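Local coordinates for Mgp-operon protein 3 (Mycoplasma pneumoniae, PDB 6RJ1), which probably helps this human pathogen adhere to its host, as an immunodominant, membrane-associated surface protein with an extracellular region, at residues A593-T598 with R685-T690; L577-T582 with T636-K641; L53-R58 with L116-A121. All coordinates share one frame; numbering follows the deposited sequence.

Contact 1 of 3, residues A593-T598 with R685-T690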
loop_
_atom_site.group_PDB
_atom_site.type_symbol
_atom_site.label_atom_id
_atom_site.label_comp_id
_atom_site.label_asym_id
_atom_site.label_seq_id
_atom_site.Cartn_x
_atom_site.Cartn_y
_atom_site.Cartn_z
ATOM N N ALA A 593 -6.660 -3.899 25.128
ATOM C CA ALA A 593 -5.934 -5.023 25.716
ATOM C C ALA A 593 -5.411 -5.969 24.646
ATOM O O ALA A 593 -4.283 -6.457 24.774
ATOM C CB ALA A 593 -6.817 -5.772 26.698
ATOM N N LEU A 594 -6.206 -6.194 23.580
ATOM C CA LEU A 594 -5.847 -7.069 22.462
ATOM C C LEU A 594 -4.681 -6.523 21.657
ATOM O O LEU A 594 -3.757 -7.273 21.351
ATOM C CB LEU A 594 -7.046 -7.322 21.535
ATOM C CG LEU A 594 -8.152 -8.243 22.041
ATOM C CD1 LEU A 594 -9.370 -8.136 21.164
ATOM C CD2 LEU A 594 -7.704 -9.683 22.096
ATOM N N VAL A 595 -4.714 -5.222 21.323
ATOM C CA VAL A 595 -3.668 -4.586 20.517
ATOM C C VAL A 595 -2.378 -4.369 21.325
ATOM O O VAL A 595 -1.293 -4.341 20.739
ATOM C CB VAL A 595 -4.135 -3.304 19.775
ATOM C CG1 VAL A 595 -5.250 -3.631 18.789
ATOM C CG2 VAL A 595 -4.561 -2.199 20.743
ATOM N N GLU A 596 -2.489 -4.246 22.659
ATOM C CA GLU A 596 -1.323 -4.073 23.521
ATOM C C GLU A 596 -0.776 -5.416 24.031
ATOM O O GLU A 596 0.214 -5.417 24.761
ATOM C CB GLU A 596 -1.601 -3.089 24.675
ATOM C CG GLU A 596 -1.804 -1.649 24.222
ATOM C CD GLU A 596 -1.951 -0.607 25.319
ATOM O OE1 GLU A 596 -1.286 0.450 25.218
ATOM O OE2 GLU A 596 -2.734 -0.836 26.270
ATOM N N ASN A 597 -1.394 -6.559 23.632
ATOM C CA ASN A 597 -0.935 -7.901 24.017
ATOM C C ASN A 597 0.498 -8.123 23.560
ATOM O O ASN A 597 0.865 -7.777 22.447
ATOM C CB ASN A 597 -1.860 -8.994 23.505
ATOM C CG ASN A 597 -1.491 -10.367 24.004
ATOM O OD1 ASN A 597 -0.840 -11.138 23.311
ATOM N ND2 ASN A 597 -1.905 -10.711 25.213
ATOM N N THR A 598 1.311 -8.658 24.452
ATOM C CA THR A 598 2.754 -8.848 24.307
ATOM C C THR A 598 3.155 -9.983 23.313
ATOM O O THR A 598 4.299 -9.979 22.863
ATOM C CB THR A 598 3.302 -8.992 25.726
ATOM O OG1 THR A 598 3.865 -7.741 26.095
ATOM C CG2 THR A 598 4.285 -10.140 25.923
ATOM N N ARG A 685 -11.904 -11.681 17.626
ATOM C CA ARG A 685 -10.847 -11.918 16.654
ATOM C C ARG A 685 -9.564 -11.349 17.205
ATOM O O ARG A 685 -9.531 -10.194 17.629
ATOM C CB ARG A 685 -11.173 -11.291 15.293
ATOM C CG ARG A 685 -10.243 -11.763 14.186
ATOM C CD ARG A 685 -10.587 -11.162 12.848
ATOM N NE ARG A 685 -10.346 -9.718 12.812
ATOM C CZ ARG A 685 -10.738 -8.926 11.818
ATOM N NH1 ARG A 685 -10.477 -7.623 11.856
ATOM N NH2 ARG A 685 -11.381 -9.430 10.773
ATOM N N LEU A 686 -8.517 -12.182 17.235
ATOM C CA LEU A 686 -7.198 -11.809 17.730
ATOM C C LEU A 686 -6.451 -11.040 16.644
ATOM O O LEU A 686 -6.293 -11.539 15.525
ATOM C CB LEU A 686 -6.419 -13.038 18.209
ATOM C CG LEU A 686 -7.064 -13.846 19.333
ATOM C CD1 LEU A 686 -6.385 -15.183 19.489
ATOM C CD2 LEU A 686 -7.074 -13.083 20.641
ATOM N N PRO A 687 -6.051 -9.783 16.918
ATOM C CA PRO A 687 -5.410 -8.998 15.861
ATOM C C PRO A 687 -3.913 -9.212 15.707
ATOM O O PRO A 687 -3.204 -9.488 16.681
ATOM C CB PRO A 687 -5.723 -7.559 16.267
ATOM C CG PRO A 687 -5.800 -7.604 17.776
ATOM C CD PRO A 687 -6.191 -9.005 18.171
ATOM N N SER A 688 -3.438 -9.052 14.469
ATOM C CA SER A 688 -2.031 -9.064 14.128
ATOM C C SER A 688 -1.591 -7.603 14.308
ATOM O O SER A 688 -2.403 -6.679 14.154
ATOM C CB SER A 688 -1.822 -9.508 12.683
ATOM O OG SER A 688 -0.538 -9.155 12.192
ATOM N N ARG A 689 -0.331 -7.395 14.670
ATOM C CA ARG A 689 0.163 -6.049 14.858
ATOM C C ARG A 689 1.218 -5.697 13.798
ATOM O O ARG A 689 1.846 -4.644 13.890
ATOM C CB ARG A 689 0.696 -5.889 16.290
ATOM C CG ARG A 689 -0.336 -5.456 17.339
ATOM C CD ARG A 689 -1.362 -6.519 17.719
ATOM N NE ARG A 689 -0.738 -7.750 18.209
ATOM C CZ ARG A 689 -0.466 -7.999 19.486
ATOM N NH1 ARG A 689 0.108 -9.142 19.837
ATOM N NH2 ARG A 689 -0.765 -7.107 20.421
ATOM N N THR A 690 1.394 -6.574 12.773
ATOM C CA THR A 690 2.372 -6.391 11.689
ATOM C C THR A 690 1.846 -6.766 10.301
ATOM O O THR A 690 2.399 -6.313 9.300
ATOM C CB THR A 690 3.694 -7.146 11.975
ATOM O OG1 THR A 690 3.437 -8.521 12.284
ATOM C CG2 THR A 690 4.550 -6.478 13.044
#
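The guanidinium of Arg689 meets residues 593-598 at its edge: the carbonyl oxygens of Val595 and Asn597 both lie near its plane. Leu594 O approaches obliquely, and outside the two segments Phe508 makes a cation-pi contact with the group. Arg689 NH2 makes two of the three bonds. It donates to Asn597 O at 2.7 Å and, weakly, to Val595 O at 2.8 Å. The first of these bonds runs in the carbonyl plane onto a lone pair of Asn597 O, with a C=O...donor angle of 125°. Arg689 NH1 adds a weak bond to the same Asn597 O at 3.0 Å, so that this one oxygen accepts from both terminal nitrogens. The arginine chain is bent at chi2 (72°), which places CD, and at chi3 (57°), which places NE; NE donates to Thr581 O. The amide of Asn597 is occupied elsewhere, its OD1 accepting from Gly584 N and Ala599 N.

Apolar packing continues beside the cation. The branch carbon Leu594 CD2 touches Leu686 CD2 at 3.8 Å, and these two leucines cross at about a right angle. Leu594 CB rests against Pro687 CD at 3.9 Å, and Val595 CG1 reaches Pro687 CG at 4.1 Å, where the side chains again cross steeply. The two accepting carbonyl oxygens probably help offset the cost of burying the charge. The example illustrates an arginine from an irregular loop binding backbone carbonyls in and just beyond a short helix, 591-595, within the adhesin region of a family assigned to the beta-propeller clan.

Contact 2 of 3, residues L577-T582 with T636-K641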
loop_
_atom_site.group_PDB
_atom_site.type_symbol
_atom_site.label_atom_id
_atom_site.label_comp_id
_atom_site.label_asym_id
_atom_site.label_seq_id
_atom_site.Cartn_x
_atom_site.Cartn_y
_atom_site.Cartn_z
ATOM N N LEU A 577 13.936 -12.300 8.484
ATOM C CA LEU A 577 13.547 -12.478 9.874
ATOM C C LEU A 577 12.244 -11.752 10.153
ATOM O O LEU A 577 12.214 -10.527 10.293
ATOM C CB LEU A 577 14.678 -12.058 10.826
ATOM C CG LEU A 577 16.023 -12.739 10.590
ATOM C CD1 LEU A 577 17.145 -11.889 11.077
ATOM C CD2 LEU A 577 16.066 -14.097 11.220
ATOM N N ALA A 578 11.148 -12.531 10.167
ATOM C CA ALA A 578 9.774 -12.072 10.351
ATOM C C ALA A 578 8.982 -13.121 11.108
ATOM O O ALA A 578 9.242 -14.313 10.960
ATOM C CB ALA A 578 9.131 -11.834 8.994
ATOM N N TRP A 579 8.005 -12.692 11.909
ATOM C CA TRP A 579 7.182 -13.618 12.683
ATOM C C TRP A 579 5.782 -13.065 12.922
ATOM O O TRP A 579 5.575 -11.844 12.865
ATOM C CB TRP A 579 7.863 -13.966 14.021
ATOM C CG TRP A 579 8.146 -12.759 14.864
ATOM C CD1 TRP A 579 7.290 -12.148 15.733
ATOM C CD2 TRP A 579 9.338 -11.961 14.840
ATOM N NE1 TRP A 579 7.871 -11.014 16.245
ATOM C CE2 TRP A 579 9.131 -10.876 15.716
ATOM C CE3 TRP A 579 10.562 -12.051 14.151
ATOM C CZ2 TRP A 579 10.118 -9.911 15.955
ATOM C CZ3 TRP A 579 11.519 -11.070 14.355
ATOM C CH2 TRP A 579 11.307 -10.035 15.272
ATOM N N SER A 580 4.831 -13.968 13.221
ATOM C CA SER A 580 3.438 -13.657 13.529
ATOM C C SER A 580 3.356 -12.867 14.847
ATOM O O SER A 580 3.966 -13.271 15.853
ATOM C CB SER A 580 2.638 -14.951 13.647
ATOM O OG SER A 580 1.354 -14.729 14.208
ATOM N N THR A 581 2.613 -11.745 14.832
ATOM C CA THR A 581 2.439 -10.889 16.010
ATOM C C THR A 581 1.003 -10.900 16.528
ATOM O O THR A 581 0.578 -9.945 17.179
ATOM C CB THR A 581 2.920 -9.475 15.732
ATOM O OG1 THR A 581 2.162 -8.923 14.657
ATOM C CG2 THR A 581 4.405 -9.404 15.467
ATOM N N THR A 582 0.262 -11.981 16.250
ATOM C CA THR A 582 -1.126 -12.128 16.676
ATOM C C THR A 582 -1.206 -12.227 18.197
ATOM O O THR A 582 -0.428 -12.960 18.804
ATOM C CB THR A 582 -1.769 -13.319 15.949
ATOM O OG1 THR A 582 -1.625 -13.108 14.543
ATOM C CG2 THR A 582 -3.241 -13.508 16.298
ATOM N N THR A 636 9.777 -12.779 24.983
ATOM C CA THR A 636 10.000 -12.883 23.553
ATOM C C THR A 636 11.291 -12.102 23.245
ATOM O O THR A 636 11.594 -11.139 23.950
ATOM C CB THR A 636 8.679 -12.484 22.818
ATOM O OG1 THR A 636 8.833 -12.598 21.418
ATOM C CG2 THR A 636 8.130 -11.087 23.207
ATOM N N THR A 637 12.114 -12.579 22.300
ATOM C CA THR A 637 13.380 -11.909 21.955
ATOM C C THR A 637 13.653 -12.059 20.459
ATOM O O THR A 637 13.149 -12.996 19.854
ATOM C CB THR A 637 14.553 -12.354 22.890
ATOM O OG1 THR A 637 15.578 -11.357 22.899
ATOM C CG2 THR A 637 15.153 -13.710 22.519
ATOM N N TYR A 638 14.443 -11.146 19.878
ATOM C CA TYR A 638 14.801 -11.158 18.454
ATOM C C TYR A 638 15.582 -12.443 18.066
ATOM O O TYR A 638 16.445 -12.867 18.831
ATOM C CB TYR A 638 15.601 -9.881 18.075
ATOM C CG TYR A 638 15.695 -9.648 16.584
ATOM C CD1 TYR A 638 14.698 -8.962 15.903
ATOM C CD2 TYR A 638 16.749 -10.169 15.843
ATOM C CE1 TYR A 638 14.744 -8.804 14.516
ATOM C CE2 TYR A 638 16.793 -10.039 14.454
ATOM C CZ TYR A 638 15.799 -9.341 13.798
ATOM O OH TYR A 638 15.870 -9.180 12.439
ATOM N N PRO A 639 15.305 -13.047 16.877
ATOM C CA PRO A 639 16.012 -14.288 16.483
ATOM C C PRO A 639 17.493 -14.148 16.092
ATOM O O PRO A 639 17.865 -14.380 14.937
ATOM C CB PRO A 639 15.170 -14.805 15.313
ATOM C CG PRO A 639 14.563 -13.586 14.724
ATOM C CD PRO A 639 14.262 -12.695 15.892
ATOM N N VAL A 640 18.343 -13.801 17.072
ATOM C CA VAL A 640 19.804 -13.682 16.967
ATOM C C VAL A 640 20.381 -14.288 18.253
ATOM O O VAL A 640 20.047 -13.808 19.349
ATOM C CB VAL A 640 20.297 -12.223 16.729
ATOM C CG1 VAL A 640 21.804 -12.090 16.955
ATOM C CG2 VAL A 640 19.929 -11.733 15.335
ATOM N N LYS A 641 21.222 -15.356 18.118
ATOM C CA LYS A 641 21.874 -16.056 19.238
ATOM C C LYS A 641 22.718 -15.070 20.049
ATOM O O LYS A 641 23.436 -14.259 19.465
ATOM C CB LYS A 641 22.737 -17.225 18.733
ATOM C CG LYS A 641 22.877 -18.347 19.757
ATOM C CD LYS A 641 24.043 -19.287 19.465
ATOM C CE LYS A 641 23.648 -20.533 18.714
ATOM N NZ LYS A 641 24.840 -21.299 18.278
HETATM O O HOH W 1 13.615 -8.422 11.178
#
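Trp579 and Tyr638 are brought together by contrasting first torsions: CG of Trp579 lies between the backbone N and the carbonyl carbon (chi1 58°), whereas CG of Tyr638 is anti to its backbone N (chi1 -165°). The six-membered ring of Trp579 then presents its far corner, with CH2 at 3.6 Å from Tyr638 CD1. Tyr638 CD1 and CE1 lie at the edge of the indole, near its plane. The ring planes stand 79° apart, and the pair is oblique in its approach. Pro639 packs beside them, its CD at 3.5 Å from Trp579 CZ3 and also over one face of the neighbouring tyrosine ring, offset toward the rim.

Leu577 divides its two branches between the same partners. CD1 goes to the phenol, at 3.9 Å from Tyr638 CE2, while CD2 meets Pro639 CG at 3.8 Å, with these two side chains sliding past each other in opposite directions. A water joins the polar parts: it donates to Leu577 O at 2.7 Å and accepts from Tyr638 OH at 2.7 Å, so the water bridges the phenol hydroxyl to the backbone of residues 577-582. The indole nitrogen has its own partner, as Trp579 NE1 bonds to Gly600 O.

The turn that sets Pro639 is local, with Val640 N bonded to Tyr638 O at 2.8 Å. Leu577 and Tyr638 both also touch Ile650 of strand 650-654. Leu577, Trp579, Tyr638 and Pro639 form a small apolar cluster around an inverse gamma turn centred on Pro639, joining the loop 636-641 to the last residue of strand 575-577 and the loop that follows it.

Contact 3 of 3, residues L53-R58 with L116-A121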
loop_
_atom_site.group_PDB
_atom_site.type_symbol
_atom_site.label_atom_id
_atom_site.label_comp_id
_atom_site.label_asym_id
_atom_site.label_seq_id
_atom_site.Cartn_x
_atom_site.Cartn_y
_atom_site.Cartn_z
ATOM N N LEU A 53 -6.421 24.798 -11.611
ATOM C CA LEU A 53 -6.360 23.399 -12.006
ATOM C C LEU A 53 -4.925 22.916 -11.823
ATOM O O LEU A 53 -3.995 23.474 -12.406
ATOM C CB LEU A 53 -6.857 23.181 -13.446
ATOM C CG LEU A 53 -6.824 21.744 -13.973
ATOM C CD1 LEU A 53 -7.956 20.903 -13.384
ATOM C CD2 LEU A 53 -6.903 21.739 -15.474
ATOM N N VAL A 54 -4.758 21.903 -10.972
ATOM C CA VAL A 54 -3.475 21.295 -10.634
ATOM C C VAL A 54 -3.399 19.916 -11.301
ATOM O O VAL A 54 -4.353 19.149 -11.208
ATOM C CB VAL A 54 -3.299 21.217 -9.091
ATOM C CG1 VAL A 54 -1.957 20.609 -8.712
ATOM C CG2 VAL A 54 -3.466 22.594 -8.449
ATOM N N ALA A 55 -2.281 19.614 -11.986
ATOM C CA ALA A 55 -2.079 18.325 -12.661
ATOM C C ALA A 55 -0.756 17.667 -12.241
ATOM O O ALA A 55 0.146 18.354 -11.770
ATOM C CB ALA A 55 -2.133 18.505 -14.175
ATOM N N LEU A 56 -0.660 16.337 -12.385
ATOM C CA LEU A 56 0.520 15.537 -12.067
ATOM C C LEU A 56 0.902 14.730 -13.306
ATOM O O LEU A 56 0.087 13.966 -13.835
ATOM C CB LEU A 56 0.236 14.603 -10.875
ATOM C CG LEU A 56 1.381 13.707 -10.377
ATOM C CD1 LEU A 56 2.594 14.529 -9.962
ATOM C CD2 LEU A 56 0.921 12.836 -9.232
ATOM N N VAL A 57 2.131 14.914 -13.772
ATOM C CA VAL A 57 2.628 14.234 -14.972
ATOM C C VAL A 57 3.966 13.527 -14.725
ATOM O O VAL A 57 4.818 14.048 -14.001
ATOM C CB VAL A 57 2.705 15.179 -16.217
ATOM C CG1 VAL A 57 1.317 15.582 -16.718
ATOM C CG2 VAL A 57 3.574 16.405 -15.947
ATOM N N ARG A 58 4.160 12.375 -15.375
ATOM C CA ARG A 58 5.389 11.592 -15.290
ATOM C C ARG A 58 5.782 11.050 -16.660
ATOM O O ARG A 58 4.930 10.931 -17.528
ATOM C CB ARG A 58 5.257 10.464 -14.239
ATOM C CG ARG A 58 4.329 9.333 -14.624
ATOM C CD ARG A 58 4.086 8.389 -13.470
ATOM N NE ARG A 58 3.053 7.406 -13.807
ATOM C CZ ARG A 58 2.596 6.481 -12.976
ATOM N NH1 ARG A 58 3.071 6.396 -11.740
ATOM N NH2 ARG A 58 1.659 5.632 -13.373
ATOM N N LEU A 116 1.782 20.492 -12.353
ATOM C CA LEU A 116 1.484 21.619 -13.237
ATOM C C LEU A 116 0.347 22.448 -12.678
ATOM O O LEU A 116 -0.654 21.891 -12.224
ATOM C CB LEU A 116 1.137 21.145 -14.659
ATOM C CG LEU A 116 1.943 19.989 -15.234
ATOM C CD1 LEU A 116 1.309 19.480 -16.476
ATOM C CD2 LEU A 116 3.367 20.387 -15.521
ATOM N N ILE A 117 0.501 23.777 -12.722
ATOM C CA ILE A 117 -0.495 24.727 -12.244
ATOM C C ILE A 117 -1.054 25.487 -13.445
ATOM O O ILE A 117 -0.294 26.020 -14.266
ATOM C CB ILE A 117 0.095 25.688 -11.168
ATOM C CG1 ILE A 117 0.848 24.928 -10.035
ATOM C CG2 ILE A 117 -0.959 26.652 -10.602
ATOM C CD1 ILE A 117 0.038 23.904 -9.149
ATOM N N PHE A 118 -2.390 25.527 -13.537
ATOM C CA PHE A 118 -3.121 26.208 -14.597
ATOM C C PHE A 118 -4.078 27.215 -13.991
ATOM O O PHE A 118 -4.615 26.984 -12.908
ATOM C CB PHE A 118 -3.908 25.195 -15.443
ATOM C CG PHE A 118 -3.067 24.258 -16.274
ATOM C CD1 PHE A 118 -2.619 23.047 -15.750
ATOM C CD2 PHE A 118 -2.752 24.565 -17.596
ATOM C CE1 PHE A 118 -1.852 22.174 -16.526
ATOM C CE2 PHE A 118 -1.988 23.688 -18.375
ATOM C CZ PHE A 118 -1.543 22.499 -17.835
ATOM N N LYS A 119 -4.287 28.331 -14.687
ATOM C CA LYS A 119 -5.217 29.379 -14.272
ATOM C C LYS A 119 -6.384 29.394 -15.241
ATOM O O LYS A 119 -6.178 29.149 -16.435
ATOM C CB LYS A 119 -4.539 30.762 -14.172
ATOM C CG LYS A 119 -4.074 31.429 -15.469
ATOM C CD LYS A 119 -3.694 32.889 -15.218
ATOM C CE LYS A 119 -2.870 33.470 -16.340
ATOM N NZ LYS A 119 -1.465 32.952 -16.349
ATOM N N ALA A 120 -7.593 29.674 -14.746
ATOM C CA ALA A 120 -8.777 29.722 -15.594
ATOM C C ALA A 120 -8.715 30.895 -16.561
ATOM O O ALA A 120 -8.140 31.935 -16.239
ATOM C CB ALA A 120 -10.030 29.795 -14.748
ATOM N N ALA A 121 -9.235 30.690 -17.771
ATOM C CA ALA A 121 -9.282 31.687 -18.834
ATOM C C ALA A 121 -10.698 31.698 -19.458
ATOM O O ALA A 121 -11.445 30.739 -19.236
ATOM C CB ALA A 121 -8.229 31.369 -19.882
#
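Leu116 O is gripped by two groups of the facing strand: Ala55 N bonds to it at 2.8 Å, and Val54 CA makes a CA-H...O contact at 3.3 Å. Leu116 N returns a bond to Ala55 O at 2.8 Å, completing one hydrogen-bonded pair. Leu53 and Phe118 form the next, through Phe118 N to Leu53 O at 2.8 Å and Leu53 N to Phe118 O at 3.1 Å. Between them Val54 and Ile117 are a non-hydrogen-bonded pair.

Their side chains lie side by side and point the same way, Ile117 CD1 reaching Val54 CG2 at 3.8 Å. Leu53, Ala55, Leu116 and Phe118 occupy the other face. There the phenyl ring turns its edge to Leu53 O, with Ala55 CB also near its plane, and Leu116 CD1 settles 3.9 Å from Val57 CG2. Helix 30-33 packs on part of this face, Val30 touching Ala55, Val57 and Leu116, and Ala33 touching Phe118.

The segment axes run at 153°, an antiparallel pairing. Strand 52-59 thus sits between 40-48 and 114-121, in the antiparallel part of a larger mixed beta sheet with a helix packed against part of one face.

In the fold
From the N terminus, contact 3 closes first: the 57 residues between its segments loop out and return, pairing strands 52-59 and 114-121 in the mixed sheet. It is complete long before the others open and lies across the chain's centre from them, its centre about 45 Å from that of contact 1 and about 48 Å from that of contact 2. Contacts 1 and 2 cross: the chain passes 577-582, 593-598, 636-641 and 685-690, so their segments alternate. They meet at Thr581, which probably bonds to Thr690. Contact 1 joins the end of helix 591-595 to the loop before strand 693-699, and contact 2 joins the loop after strand 575-577 to the loop before strand 650-654.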